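Local structure of Box C/D snoRNA protein 1 (Saccharomyces cerevisiae, 6THL) at residues N30-D35 / F41-E46; I11-N16 / I69-F74; T165-M170 / E177-L182. The protein is required for accumulation of box C/D snoRNAs, and so for ribosome biogenesis, this chain being the BCD1-domain piece of the longer protein. One frame throughout, in Å; residues are numbered along the deposited sequence.

Contact 1: residues N30-D35 / F41-E46; sequences NRSKWD and FVWSVE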
loop_
_atom_site.group_PDB
_atom_site.type_symbol
_atom_site.label_atom_id
_atom_site.label_comp_id
_atom_site.label_asym_id
_atom_site.label_seq_id
_atom_site.Cartn_x
_atom_site.Cartn_y
_atom_site.Cartn_z
ATOM N N ASN B 30 -8.650 -2.875 -12.296
ATOM C CA ASN B 30 -9.273 -2.899 -13.631
ATOM C C ASN B 30 -10.769 -2.541 -13.586
ATOM O O ASN B 30 -11.549 -3.230 -12.937
ATOM C CB ASN B 30 -9.106 -4.293 -14.277
ATOM C CG ASN B 30 -9.308 -4.274 -15.796
ATOM O OD1 ASN B 30 -9.767 -3.301 -16.400
ATOM N ND2 ASN B 30 -8.957 -5.359 -16.413
ATOM N N ARG B 31 -11.167 -1.469 -14.271
ATOM C CA ARG B 31 -12.601 -1.160 -14.440
ATOM C C ARG B 31 -13.049 -1.174 -15.927
ATOM O O ARG B 31 -14.187 -0.813 -16.248
ATOM C CB ARG B 31 -12.972 0.169 -13.728
ATOM C CG ARG B 31 -12.905 0.111 -12.203
ATOM C CD ARG B 31 -13.560 1.299 -11.472
ATOM N NE ARG B 31 -12.967 1.484 -10.136
ATOM C CZ ARG B 31 -13.135 2.545 -9.337
ATOM N NH1 ARG B 31 -13.915 3.570 -9.675
ATOM N NH2 ARG B 31 -12.499 2.596 -8.172
ATOM N N SER B 32 -12.157 -1.622 -16.806
ATOM C CA SER B 32 -12.471 -1.827 -18.230
ATOM C C SER B 32 -13.707 -2.704 -18.436
ATOM O O SER B 32 -13.767 -3.842 -17.964
ATOM C CB SER B 32 -11.287 -2.462 -18.958
ATOM O OG SER B 32 -10.089 -1.777 -18.634
ATOM N N LYS B 33 -14.674 -2.166 -19.161
ATOM C CA LYS B 33 -15.986 -2.764 -19.276
ATOM C C LYS B 33 -16.628 -2.284 -20.589
ATOM O O LYS B 33 -16.168 -1.310 -21.199
ATOM C CB LYS B 33 -16.826 -2.294 -18.080
ATOM C CG LYS B 33 -18.146 -3.024 -17.866
ATOM C CD LYS B 33 -19.197 -2.111 -17.217
ATOM C CE LYS B 33 -20.610 -2.704 -17.310
ATOM N NZ LYS B 33 -21.689 -1.674 -17.401
ATOM N N TRP B 34 -17.673 -2.987 -21.026
ATOM C CA TRP B 34 -18.603 -2.471 -22.023
ATOM C C TRP B 34 -19.621 -1.589 -21.352
ATOM O O TRP B 34 -20.296 -2.019 -20.427
ATOM C CB TRP B 34 -19.378 -3.608 -22.672
ATOM C CG TRP B 34 -20.488 -3.091 -23.499
ATOM C CD1 TRP B 34 -21.754 -2.802 -23.084
ATOM C CD2 TRP B 34 -20.424 -2.748 -24.884
ATOM N NE1 TRP B 34 -22.483 -2.301 -24.128
ATOM C CE2 TRP B 34 -21.693 -2.261 -25.248
ATOM C CE3 TRP B 34 -19.417 -2.804 -25.849
ATOM C CZ2 TRP B 34 -21.982 -1.832 -26.547
ATOM C CZ3 TRP B 34 -19.702 -2.384 -27.130
ATOM C CH2 TRP B 34 -20.974 -1.901 -27.472
ATOM N N ASP B 35 -19.795 -0.377 -21.837
ATOM C CA ASP B 35 -20.627 0.567 -21.128
ATOM C C ASP B 35 -21.957 0.743 -21.837
ATOM O O ASP B 35 -22.001 1.241 -22.971
ATOM C CB ASP B 35 -19.905 1.889 -21.015
ATOM C CG ASP B 35 -20.652 2.865 -20.194
ATOM O OD1 ASP B 35 -21.702 3.329 -20.684
ATOM O OD2 ASP B 35 -20.189 3.156 -19.069
ATOM N N PHE B 41 -17.072 0.160 -25.699
ATOM C CA PHE B 41 -16.136 -0.300 -24.707
ATOM C C PHE B 41 -15.275 0.814 -24.116
ATOM O O PHE B 41 -14.859 1.736 -24.812
ATOM C CB PHE B 41 -15.248 -1.404 -25.259
ATOM C CG PHE B 41 -14.708 -2.287 -24.182
ATOM C CD1 PHE B 41 -15.463 -3.341 -23.696
ATOM C CD2 PHE B 41 -13.479 -2.010 -23.593
ATOM C CE1 PHE B 41 -14.982 -4.137 -22.680
ATOM C CE2 PHE B 41 -12.990 -2.801 -22.573
ATOM C CZ PHE B 41 -13.744 -3.866 -22.118
ATOM N N VAL B 42 -15.022 0.709 -22.812
ATOM C CA VAL B 42 -14.194 1.670 -22.114
ATOM C C VAL B 42 -13.098 0.973 -21.344
ATOM O O VAL B 42 -13.151 -0.207 -21.042
ATOM C CB VAL B 42 -14.993 2.629 -21.194
ATOM C CG1 VAL B 42 -16.113 3.277 -21.978
ATOM C CG2 VAL B 42 -15.547 1.917 -19.970
ATOM N N TRP B 43 -12.102 1.751 -21.015
ATOM C CA TRP B 43 -10.807 1.210 -20.794
ATOM C C TRP B 43 -10.139 1.933 -19.625
ATOM O O TRP B 43 -9.963 3.159 -19.646
ATOM C CB TRP B 43 -9.982 1.413 -22.070
ATOM C CG TRP B 43 -10.186 0.371 -23.092
ATOM C CD1 TRP B 43 -10.783 0.516 -24.309
ATOM C CD2 TRP B 43 -9.796 -0.996 -22.992
ATOM N NE1 TRP B 43 -10.793 -0.688 -24.978
ATOM C CE2 TRP B 43 -10.189 -1.632 -24.195
ATOM C CE3 TRP B 43 -9.159 -1.751 -21.999
ATOM C CZ2 TRP B 43 -9.949 -2.975 -24.438
ATOM C CZ3 TRP B 43 -8.935 -3.103 -22.231
ATOM C CH2 TRP B 43 -9.322 -3.701 -23.443
ATOM N N SER B 44 -9.783 1.175 -18.601
ATOM C CA SER B 44 -8.868 1.680 -17.631
ATOM C C SER B 44 -7.481 1.611 -18.311
ATOM O O SER B 44 -7.139 0.595 -18.934
ATOM C CB SER B 44 -8.963 0.830 -16.359
ATOM O OG SER B 44 -10.303 0.368 -16.187
ATOM N N VAL B 45 -6.700 2.679 -18.250
ATOM C CA VAL B 45 -5.304 2.537 -18.597
ATOM C C VAL B 45 -4.442 2.909 -17.378
ATOM O O VAL B 45 -4.839 3.728 -16.545
ATOM C CB VAL B 45 -4.896 3.332 -19.884
ATOM C CG1 VAL B 45 -5.907 3.152 -21.006
ATOM C CG2 VAL B 45 -4.693 4.801 -19.604
ATOM N N GLU B 46 -3.263 2.294 -17.282
ATOM C CA GLU B 46 -2.268 2.685 -16.278
ATOM C C GLU B 46 -1.204 3.655 -16.860
ATOM O O GLU B 46 -0.321 3.277 -17.635
ATOM C CB GLU B 46 -1.602 1.442 -15.668
ATOM C CG GLU B 46 -0.517 1.813 -14.678
ATOM C CD GLU B 46 0.230 0.626 -14.169
ATOM O OE1 GLU B 46 0.894 0.808 -13.134
ATOM O OE2 GLU B 46 0.152 -0.468 -14.783
#
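F41 lays its ring flat over the peptide of K33: K33 O stands 3.2 Å above the plane of the F41 ring, close over its centre, while CE1 reaches toward K33 C and W34 N, and CZ toward K33 N. The torsion responsible is chi1 of F41, -155°, which sets CG opposite the backbone N and carries the ring across to the partner strand. F41 also meets its own neighbour-but-one, its CE2 lying 3.4 Å above the centre of the W43 ring; S32 CB and OG approach the CE3 corner of that indole. The two segments form a beta hairpin of strands 33-35 and 40-49. K33 and V42 are its hydrogen-bonded antiparallel pair, joined from V42 N to K33 O at 2.8 Å and from K33 N to V42 O at 3.1 Å, and W34 with F41 is the adjoining non-hydrogen-bonded pair. Beyond this pairing, serines take over. S32 OG receives S44 N at 3.0 Å and donates to N30 OD1 at 2.7 Å, in the plane of that amide carbonyl. S32 N also bonds to N30 OD1, closing an Asx turn, so one oxygen holds two donors. S44 OG in turn accepts R31 N at 2.8 Å. The extended R31 chain leads outward, where NH1 forms a salt bridge with an acidic side chain of another protein's chain.

Contact 2: residues I11-N16 / I69-F74; sequences IRRGVN and IKETDF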
loop_
_atom_site.group_PDB
_atom_site.type_symbol
_atom_site.label_atom_id
_atom_site.label_comp_id
_atom_site.label_asym_id
_atom_site.label_seq_id
_atom_site.Cartn_x
_atom_site.Cartn_y
_atom_site.Cartn_z
ATOM N N ILE B 11 -10.846 -12.153 -24.551
ATOM C CA ILE B 11 -10.651 -11.262 -25.704
ATOM C C ILE B 11 -11.785 -10.294 -25.827
ATOM O O ILE B 11 -12.869 -10.663 -26.245
ATOM C CB ILE B 11 -10.625 -12.002 -27.068
ATOM C CG1 ILE B 11 -9.718 -13.239 -27.029
ATOM C CG2 ILE B 11 -10.183 -11.048 -28.182
ATOM C CD1 ILE B 11 -10.468 -14.551 -26.894
ATOM N N ARG B 12 -11.521 -9.045 -25.488
ATOM C CA ARG B 12 -12.486 -8.004 -25.678
ATOM C C ARG B 12 -12.015 -7.212 -26.887
ATOM O O ARG B 12 -10.800 -7.102 -27.130
ATOM C CB ARG B 12 -12.591 -7.134 -24.425
ATOM C CG ARG B 12 -13.236 -7.839 -23.226
ATOM C CD ARG B 12 -12.662 -7.362 -21.872
ATOM N NE ARG B 12 -13.615 -7.428 -20.742
ATOM C CZ ARG B 12 -13.402 -6.935 -19.517
ATOM N NH1 ARG B 12 -12.258 -6.334 -19.206
ATOM N NH2 ARG B 12 -14.345 -7.045 -18.588
ATOM N N ARG B 13 -12.992 -6.727 -27.665
ATOM C CA ARG B 13 -12.808 -5.809 -28.800
ATOM C C ARG B 13 -11.496 -5.977 -29.545
ATOM O O ARG B 13 -10.818 -4.990 -29.851
ATOM C CB ARG B 13 -12.948 -4.356 -28.334
ATOM C CG ARG B 13 -14.178 -4.081 -27.459
ATOM C CD ARG B 13 -15.487 -4.024 -28.256
ATOM N NE ARG B 13 -15.554 -2.829 -29.099
ATOM C CZ ARG B 13 -16.401 -2.661 -30.106
ATOM N NH1 ARG B 13 -17.280 -3.601 -30.431
ATOM N NH2 ARG B 13 -16.364 -1.541 -30.795
ATOM N N GLY B 14 -11.141 -7.230 -29.827
ATOM C CA GLY B 14 -9.896 -7.551 -30.522
ATOM C C GLY B 14 -8.751 -7.783 -29.571
ATOM O O GLY B 14 -7.947 -8.693 -29.764
ATOM N N VAL B 15 -8.688 -6.968 -28.526
ATOM C CA VAL B 15 -7.573 -7.000 -27.600
ATOM C C VAL B 15 -7.539 -8.279 -26.813
ATOM O O VAL B 15 -8.576 -8.704 -26.248
ATOM C CB VAL B 15 -7.640 -5.860 -26.588
ATOM C CG1 VAL B 15 -6.579 -6.062 -25.520
ATOM C CG2 VAL B 15 -7.434 -4.537 -27.302
ATOM N N ASN B 16 -6.342 -8.867 -26.764
ATOM C CA ASN B 16 -6.152 -10.095 -26.024
ATOM C C ASN B 16 -5.789 -9.808 -24.560
ATOM O O ASN B 16 -4.641 -9.415 -24.286
ATOM C CB ASN B 16 -5.082 -10.952 -26.680
ATOM C CG ASN B 16 -4.749 -12.171 -25.850
ATOM O OD1 ASN B 16 -5.536 -13.119 -25.740
ATOM N ND2 ASN B 16 -3.583 -12.149 -25.251
ATOM N N ILE B 69 -12.135 5.297 -20.074
ATOM C CA ILE B 69 -11.660 5.983 -21.246
ATOM C C ILE B 69 -12.331 5.349 -22.427
ATOM O O ILE B 69 -12.350 4.127 -22.533
ATOM C CB ILE B 69 -10.167 5.805 -21.413
ATOM C CG1 ILE B 69 -9.440 6.538 -20.296
ATOM C CG2 ILE B 69 -9.735 6.319 -22.771
ATOM C CD1 ILE B 69 -8.030 6.016 -20.061
ATOM N N LYS B 70 -12.846 6.166 -23.337
ATOM C CA LYS B 70 -13.681 5.648 -24.434
ATOM C C LYS B 70 -12.823 5.004 -25.515
ATOM O O LYS B 70 -11.850 5.605 -25.962
ATOM C CB LYS B 70 -14.556 6.769 -25.003
ATOM C CG LYS B 70 -15.249 7.596 -23.916
ATOM C CD LYS B 70 -16.614 8.132 -24.336
ATOM C CE LYS B 70 -16.556 9.103 -25.511
ATOM N NZ LYS B 70 -15.844 10.379 -25.216
ATOM N N GLU B 71 -13.155 3.775 -25.903
ATOM C CA GLU B 71 -12.334 3.049 -26.870
ATOM C C GLU B 71 -12.120 3.866 -28.119
ATOM O O GLU B 71 -11.053 3.815 -28.738
ATOM C CB GLU B 71 -12.932 1.702 -27.257
ATOM C CG GLU B 71 -14.267 1.724 -27.990
ATOM C CD GLU B 71 -14.784 0.307 -28.233
ATOM O OE1 GLU B 71 -13.959 -0.615 -28.451
ATOM O OE2 GLU B 71 -16.012 0.085 -28.197
ATOM N N THR B 72 -13.150 4.623 -28.481
ATOM C CA THR B 72 -13.090 5.542 -29.605
ATOM C C THR B 72 -12.690 6.899 -29.036
ATOM O O THR B 72 -13.549 7.741 -28.740
ATOM C CB THR B 72 -14.462 5.631 -30.292
ATOM O OG1 THR B 72 -15.409 6.154 -29.354
ATOM C CG2 THR B 72 -14.950 4.242 -30.760
ATOM N N ASP B 73 -11.389 7.071 -28.828
ATOM C CA ASP B 73 -10.797 8.337 -28.407
ATOM C C ASP B 73 -9.347 8.275 -28.775
ATOM O O ASP B 73 -8.705 7.238 -28.567
ATOM C CB ASP B 73 -10.802 8.500 -26.883
ATOM C CG ASP B 73 -11.999 9.243 -26.346
ATOM O OD1 ASP B 73 -12.876 9.686 -27.100
ATOM O OD2 ASP B 73 -12.056 9.374 -25.106
ATOM N N PHE B 74 -8.790 9.372 -29.265
ATOM C CA PHE B 74 -7.341 9.417 -29.403
ATOM C C PHE B 74 -6.777 9.238 -27.980
ATOM O O PHE B 74 -7.497 9.496 -27.009
ATOM C CB PHE B 74 -6.878 10.739 -30.020
ATOM C CG PHE B 74 -7.393 10.990 -31.413
ATOM C CD1 PHE B 74 -7.282 10.005 -32.406
ATOM C CD2 PHE B 74 -7.947 12.242 -31.749
ATOM C CE1 PHE B 74 -7.738 10.254 -33.687
ATOM C CE2 PHE B 74 -8.404 12.500 -33.029
ATOM C CZ PHE B 74 -8.299 11.504 -33.999
#
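R13 reaches across to E71 with a salt bridge that ties the tip of a beta hairpin, strands 11-12 and 15-18, to the end of strand 62-70. R13 sits within the type I' turn from R12 to V15, where R12 N makes a weak backbone bond to V15 O across the hairpin. Its chain is bent at both chi2 and chi3, and this folding brings NE up to the carboxylate, with NH2 also near OE2. R13 NE donates to E71 OE1 at 2.8 Å, nearly straight at 172°, and meets the syn lone pair of that oxygen. The other carboxylate oxygen, E71 OE2, accepts the backbone N of F41, so each oxygen has its own donor, and the backbone of E71 bonds to F41 and G152. A glutamine in place of E71 would probably leave the R13 guanidinium without its countercharge and weaken the hold on the turn. Within 69-74, K70 NZ and D73 OD1 form a salt bridge at 3.6 Å; beyond the turn, N16 ND2 bonds to T159 OG1. The guanidinium and carboxylate planes lie 60° apart, yet E71 OE1 remains within 5° of the guanidinium plane, at the NE edge.

Contact 3: residues T165-M170 / E177-L182; sequences TIFVAM and EGYEVL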
loop_
_atom_site.group_PDB
_atom_site.type_symbol
_atom_site.label_atom_id
_atom_site.label_comp_id
_atom_site.label_asym_id
_atom_site.label_seq_id
_atom_site.Cartn_x
_atom_site.Cartn_y
_atom_site.Cartn_z
ATOM N N THR B 165 -0.930 -0.646 -19.960
ATOM C CA THR B 165 -0.070 0.228 -19.197
ATOM C C THR B 165 0.628 1.101 -20.264
ATOM O O THR B 165 0.900 0.611 -21.364
ATOM C CB THR B 165 0.925 -0.622 -18.388
ATOM O OG1 THR B 165 0.194 -1.557 -17.565
ATOM C CG2 THR B 165 1.835 0.238 -17.552
ATOM N N ILE B 166 0.872 2.382 -19.982
ATOM C CA ILE B 166 1.334 3.300 -21.009
ATOM C C ILE B 166 2.346 4.261 -20.453
ATOM O O ILE B 166 1.994 5.144 -19.672
ATOM C CB ILE B 166 0.207 4.170 -21.613
ATOM C CG1 ILE B 166 -1.004 3.347 -22.074
ATOM C CG2 ILE B 166 0.762 4.995 -22.775
ATOM C CD1 ILE B 166 -0.765 2.524 -23.312
ATOM N N PHE B 167 3.592 4.092 -20.901
ATOM C CA PHE B 167 4.751 4.834 -20.431
ATOM C C PHE B 167 4.888 6.097 -21.248
ATOM O O PHE B 167 4.602 6.102 -22.462
ATOM C CB PHE B 167 6.050 4.032 -20.619
ATOM C CG PHE B 167 6.158 2.815 -19.755
ATOM C CD1 PHE B 167 5.634 1.608 -20.181
ATOM C CD2 PHE B 167 6.832 2.868 -18.543
ATOM C CE1 PHE B 167 5.734 0.474 -19.409
ATOM C CE2 PHE B 167 6.916 1.731 -17.756
ATOM C CZ PHE B 167 6.357 0.524 -18.195
ATOM N N VAL B 168 5.370 7.141 -20.569
ATOM C CA VAL B 168 5.487 8.477 -21.098
ATOM C C VAL B 168 6.880 8.976 -20.702
ATOM O O VAL B 168 7.295 8.842 -19.557
ATOM C CB VAL B 168 4.360 9.395 -20.544
ATOM C CG1 VAL B 168 4.410 10.778 -21.173
ATOM C CG2 VAL B 168 2.997 8.833 -20.856
ATOM N N ALA B 169 7.622 9.518 -21.654
ATOM C CA ALA B 169 8.946 10.055 -21.367
ATOM C C ALA B 169 9.442 10.881 -22.551
ATOM O O ALA B 169 9.029 10.651 -23.704
ATOM C CB ALA B 169 9.906 8.927 -21.088
ATOM N N MET B 170 10.311 11.853 -22.270
ATOM C CA MET B 170 10.891 12.661 -23.354
ATOM C C MET B 170 11.867 11.833 -24.186
ATOM O O MET B 170 11.837 11.896 -25.430
ATOM C CB MET B 170 11.552 13.967 -22.851
ATOM C CG MET B 170 10.663 15.221 -22.952
ATOM S SD MET B 170 9.638 15.364 -24.452
ATOM C CE MET B 170 10.834 15.941 -25.653
ATOM N N GLU B 177 14.640 1.251 -15.634
ATOM C CA GLU B 177 15.762 0.366 -16.020
ATOM C C GLU B 177 15.276 -1.041 -16.007
ATOM O O GLU B 177 14.414 -1.375 -15.215
ATOM C CB GLU B 177 17.025 0.551 -15.130
ATOM C CG GLU B 177 17.158 -0.275 -13.843
ATOM C CD GLU B 177 18.494 -0.039 -13.115
ATOM O OE1 GLU B 177 18.832 -0.811 -12.206
ATOM O OE2 GLU B 177 19.234 0.915 -13.436
ATOM N N GLY B 178 15.818 -1.870 -16.886
ATOM C CA GLY B 178 15.240 -3.197 -17.147
ATOM C C GLY B 178 14.333 -3.162 -18.368
ATOM O O GLY B 178 14.276 -4.131 -19.114
ATOM N N TYR B 179 13.631 -2.042 -18.572
ATOM C CA TYR B 179 12.777 -1.838 -19.751
ATOM C C TYR B 179 13.614 -1.546 -20.989
ATOM O O TYR B 179 14.521 -0.720 -20.954
ATOM C CB TYR B 179 11.726 -0.726 -19.505
ATOM C CG TYR B 179 10.695 -1.211 -18.526
ATOM C CD1 TYR B 179 11.008 -1.273 -17.182
ATOM C CD2 TYR B 179 9.451 -1.705 -18.946
ATOM C CE1 TYR B 179 10.119 -1.774 -16.270
ATOM C CE2 TYR B 179 8.556 -2.220 -18.028
ATOM C CZ TYR B 179 8.919 -2.243 -16.688
ATOM O OH TYR B 179 8.131 -2.707 -15.691
ATOM N N GLU B 180 13.298 -2.242 -22.076
ATOM C CA GLU B 180 14.007 -2.103 -23.334
ATOM C C GLU B 180 12.992 -1.932 -24.469
ATOM O O GLU B 180 12.060 -2.722 -24.580
ATOM C CB GLU B 180 14.833 -3.355 -23.555
ATOM C CG GLU B 180 15.603 -3.390 -24.866
ATOM C CD GLU B 180 15.295 -4.637 -25.666
ATOM O OE1 GLU B 180 15.364 -5.753 -25.091
ATOM O OE2 GLU B 180 14.961 -4.490 -26.867
ATOM N N VAL B 181 13.176 -0.904 -25.302
ATOM C CA VAL B 181 12.283 -0.639 -26.435
ATOM C C VAL B 181 12.767 -1.279 -27.712
ATOM O O VAL B 181 13.947 -1.209 -28.019
ATOM C CB VAL B 181 12.224 0.848 -26.780
ATOM C CG1 VAL B 181 11.240 1.037 -27.931
ATOM C CG2 VAL B 181 11.905 1.708 -25.541
ATOM N N LEU B 182 11.830 -1.832 -28.474
ATOM C CA LEU B 182 12.089 -2.528 -29.732
ATOM C C LEU B 182 11.697 -1.650 -30.914
ATOM O O LEU B 182 10.537 -1.253 -31.011
ATOM C CB LEU B 182 11.236 -3.809 -29.798
ATOM C CG LEU B 182 11.744 -5.094 -29.103
ATOM C CD1 LEU B 182 10.621 -6.062 -28.713
ATOM C CD2 LEU B 182 12.761 -5.820 -29.982
#
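The backbones of 165-170 and 177-182 stay well apart, the nearest CA atoms, those of F167 and Y179, being 10.5 Å from each other, so the contact is made by side chains alone. Both residues point toward the other segment, and the far end of the F167 ring comes to the CD2-CE2 side of Y179. F167 leads with CZ, which comes 3.5 Å from Y179 CE2 and 3.9 Å from Y179 CD2; F167 CE1 follows at 4.1 Å from Y179 CE2. The ring centroids are 5.1 Å apart and the planes make 52°, an oblique pairing that is neither a parallel stack nor a T-shaped one. F167 CE2 lies above one face of the tyrosine, displaced toward the rim. In each residue CG stands opposite the carbonyl carbon, with chi1 of -68° for F167 and -71° for Y179, and the two side chains cross at about a right angle. The touching atoms are all carbons, and the pair is held by apolar packing. Within the curled mixed sheet, strand 165-169 lies between 40-49, its parallel neighbour, and 122-126, its antiparallel one, while 180-181 runs parallel to 140-143, the partner of 122-126. The aromatic pair therefore spans two intervening strands. L175 and P176 of the connecting loop add to the F167 side, where I48 of strand 40-49 also packs, and L141 of strand 140-143 touches both rings.

Overall arrangement
Strand 40-49 is the shared element: it forms the hairpin of contact 1, neighbours strand 62-70 of contact 2, and runs parallel to strand 165-169 of contact 3. Contacts 1 and 2 adjoin, and F41 joins them by giving its backbone N to E71. Contact 3 lies on the opposite side of the chain's centre, yet E46 links it to contact 1, its backbone O bonding to I166 N and its carboxylate to the T165 hydroxyl. All three are partly buried. Contact 1 combines backbone pairing with buried serine bonds; contact 2 is a single charged link between a buried glutamate and an exposed arginine; contact 3 is purely apolar, a buried phenylalanine against a partly exposed tyrosine.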